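Local coordinates for zebrafish RNase5 (Danio rerio, PDB 3LJE), which probably cleaves RNA as a member of the pancreatic ribonuclease (RNase A) superfamily, in its angiogenin-related fish branch, at residues A[51-56]-A[81-86]. Residues are numbered along the deposited sequence; the frame is centred on the assembly and turned at random.
Sequences FIQATK and PVVTCK. With SO4 (sulfate ion), chain D.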
loop_
_atom_site.group_PDB
_atom_site.type_symbol
_atom_site.label_atom_id
_atom_site.label_comp_id
_atom_site.label_asym_id
_atom_site.label_seq_id
_atom_site.Cartn_x
_atom_site.Cartn_y
_atom_site.Cartn_z
ATOM N N PHE A 51 -1.962 -4.248 -0.815
ATOM C CA PHE A 51 -3.113 -3.393 -1.060
ATOM C C PHE A 51 -4.098 -3.497 0.123
ATOM O O PHE A 51 -4.533 -4.600 0.478
ATOM C CB PHE A 51 -3.855 -3.875 -2.339
ATOM C CG PHE A 51 -2.994 -3.711 -3.563
ATOM C CD1 PHE A 51 -2.958 -2.430 -4.208
ATOM C CD2 PHE A 51 -2.212 -4.788 -4.049
ATOM C CE1 PHE A 51 -2.102 -2.258 -5.368
ATOM C CE2 PHE A 51 -1.406 -4.607 -5.200
ATOM C CZ PHE A 51 -1.357 -3.356 -5.839
ATOM N N ILE A 52 -4.400 -2.365 0.717
ATOM C CA ILE A 52 -5.323 -2.337 1.842
ATOM C C ILE A 52 -6.720 -2.286 1.172
ATOM O O ILE A 52 -7.033 -1.381 0.343
ATOM C CB ILE A 52 -5.149 -1.061 2.660
ATOM C CG1 ILE A 52 -3.666 -0.993 3.195
ATOM C CG2 ILE A 52 -6.247 -1.033 3.839
ATOM C CD1 ILE A 52 -3.359 0.526 3.668
ATOM N N GLN A 53 -7.597 -3.210 1.597
ATOM C CA GLN A 53 -8.992 -3.250 1.020
ATOM C C GLN A 53 -9.923 -2.330 1.704
ATOM O O GLN A 53 -10.826 -2.742 2.418
ATOM C CB GLN A 53 -9.481 -4.731 1.041
ATOM C CG GLN A 53 -8.664 -5.595 0.111
ATOM C CD GLN A 53 -9.060 -7.058 0.355
ATOM O OE1 GLN A 53 -8.856 -7.533 1.517
ATOM N NE2 GLN A 53 -9.570 -7.809 -0.716
ATOM N N ALA A 54 -9.709 -1.043 1.520
ATOM C CA ALA A 54 -10.567 -0.075 2.174
ATOM C C ALA A 54 -10.562 1.211 1.413
ATOM O O ALA A 54 -9.812 1.360 0.463
ATOM C CB ALA A 54 -10.111 0.158 3.606
ATOM N N THR A 55 -11.421 2.161 1.815
ATOM C CA THR A 55 -11.469 3.462 1.148
ATOM C C THR A 55 -10.344 4.342 1.628
ATOM O O THR A 55 -9.818 4.188 2.742
ATOM C CB THR A 55 -12.768 4.260 1.452
ATOM O OG1 THR A 55 -12.791 4.563 2.870
ATOM C CG2 THR A 55 -14.030 3.452 1.120
ATOM N N LYS A 56 -9.964 5.306 0.809
ATOM C CA LYS A 56 -8.900 6.196 1.258
ATOM C C LYS A 56 -9.305 6.970 2.481
ATOM O O LYS A 56 -8.469 7.197 3.371
ATOM C CB LYS A 56 -8.496 7.195 0.171
ATOM C CG LYS A 56 -9.681 7.994 -0.359
ATOM C CD LYS A 56 -9.175 8.946 -1.443
ATOM C CE LYS A 56 -10.293 9.901 -1.943
ATOM N NZ LYS A 56 -9.694 10.610 -3.152
ATOM N N PRO A 81 -8.455 -5.339 6.395
ATOM C CA PRO A 81 -8.327 -6.383 5.397
ATOM C C PRO A 81 -7.272 -6.014 4.386
ATOM O O PRO A 81 -7.279 -4.905 3.853
ATOM C CB PRO A 81 -9.697 -6.458 4.738
ATOM C CG PRO A 81 -10.222 -5.053 4.825
ATOM C CD PRO A 81 -9.385 -4.334 5.850
ATOM N N VAL A 82 -6.384 -6.914 4.053
ATOM C CA VAL A 82 -5.365 -6.618 3.054
ATOM C C VAL A 82 -5.108 -7.784 2.133
ATOM O O VAL A 82 -5.341 -8.937 2.483
ATOM C CB VAL A 82 -3.947 -6.234 3.658
ATOM C CG1 VAL A 82 -4.122 -4.973 4.680
ATOM C CG2 VAL A 82 -3.267 -7.506 4.368
ATOM N N VAL A 83 -4.595 -7.457 0.938
ATOM C CA VAL A 83 -4.116 -8.491 0.027
ATOM C C VAL A 83 -2.662 -8.164 -0.229
ATOM O O VAL A 83 -2.346 -7.034 -0.699
ATOM C CB VAL A 83 -4.872 -8.489 -1.340
ATOM C CG1 VAL A 83 -3.954 -9.276 -2.424
ATOM C CG2 VAL A 83 -6.261 -9.062 -1.120
ATOM N N THR A 84 -1.768 -9.080 0.126
ATOM C CA THR A 84 -0.339 -8.905 -0.131
ATOM C C THR A 84 0.137 -9.653 -1.364
ATOM O O THR A 84 -0.114 -10.899 -1.493
ATOM C CB THR A 84 0.497 -9.365 1.083
ATOM O OG1 THR A 84 0.117 -8.538 2.202
ATOM C CG2 THR A 84 1.975 -9.177 0.801
ATOM N N CYS A 85 0.814 -8.931 -2.301
ATOM C CA CYS A 85 1.276 -9.562 -3.551
ATOM C C CYS A 85 2.778 -9.795 -3.400
ATOM O O CYS A 85 3.447 -8.844 -3.139
ATOM C CB CYS A 85 1.042 -8.602 -4.765
ATOM S SG CYS A 85 -0.758 -8.378 -4.994
ATOM N N LYS A 86 3.264 -11.038 -3.511
ATOM C CA LYS A 86 4.703 -11.318 -3.362
ATOM C C LYS A 86 5.230 -11.907 -4.649
ATOM O O LYS A 86 4.662 -12.819 -5.194
ATOM C CB LYS A 86 4.997 -12.339 -2.249
ATOM C CG LYS A 86 4.338 -11.958 -0.975
ATOM C CD LYS A 86 4.506 -13.032 0.166
ATOM C CE LYS A 86 3.178 -12.948 1.031
ATOM N NZ LYS A 86 3.506 -12.341 2.391
HETATM S S SO4 D . -16.064 4.109 4.363
HETATM O O1 SO4 D . -15.414 2.911 4.946
HETATM O O2 SO4 D . -16.994 4.679 5.393
HETATM O O3 SO4 D . -15.089 5.174 3.928
HETATM O O4 SO4 D . -16.787 3.519 3.214
#
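Phe51 and Val83 form an antiparallel hydrogen-bonded pair, with Phe51 N giving to Val83 O at 2.8 Å and Val83 N returning to Phe51 O at 2.9 Å, both nearly straight. Ile52 and Val82 follow as a non-hydrogen-bonded pair, and a third backbone bond, Gln53 N to Pro81 O at 2.8 Å, extends the pairing just past the end of strand 48-52. There Gln53 sits at the centre of an inverse gamma turn, and the chain leaves the sheet toward helix 56-60, whose N-cap is Thr55; the OG1 of Thr55 donates a hydrogen bond to a sulfate, probably from the crystallisation liquor.

The two faces of this pairing divide the side chains. On that of Phe51, the ring offers its edge to Cys85, whose SG lies in the ring plane 3.8 Å from Phe51 CE2; this sulfur-aromatic contact involves a half-cystine, since Cys85 is disulfide-bonded to Cys28. On that of Ile52, Ile52 CG1 meets Val82 CG1 at 4.3 Å, and both residues also touch Ile107 of strand 97-112.

Gln53 reaches over strand 80-89 with an extended chain (chi2 171°). Its CB rests beside the Pro81 ring, Gln53 OE1 comes to 3.5 Å from Pro81 CB, and the amide end passes over Val83, with Gln53 NE2 3.6 Å from Val83 CG2. The same NE2 is hydrogen-bonded to Met23 O, which holds the amide in place across the strand. An alanine here would probably uncover Val83 CG2 and leave Met23 O without this donor.

Strand 80-89 lies between strands 48-52 and 97-112 in an antiparallel sheet, and Cys85 ties it by disulfide to Cys28 at the start of helix 28-34, as in the RNase A fold.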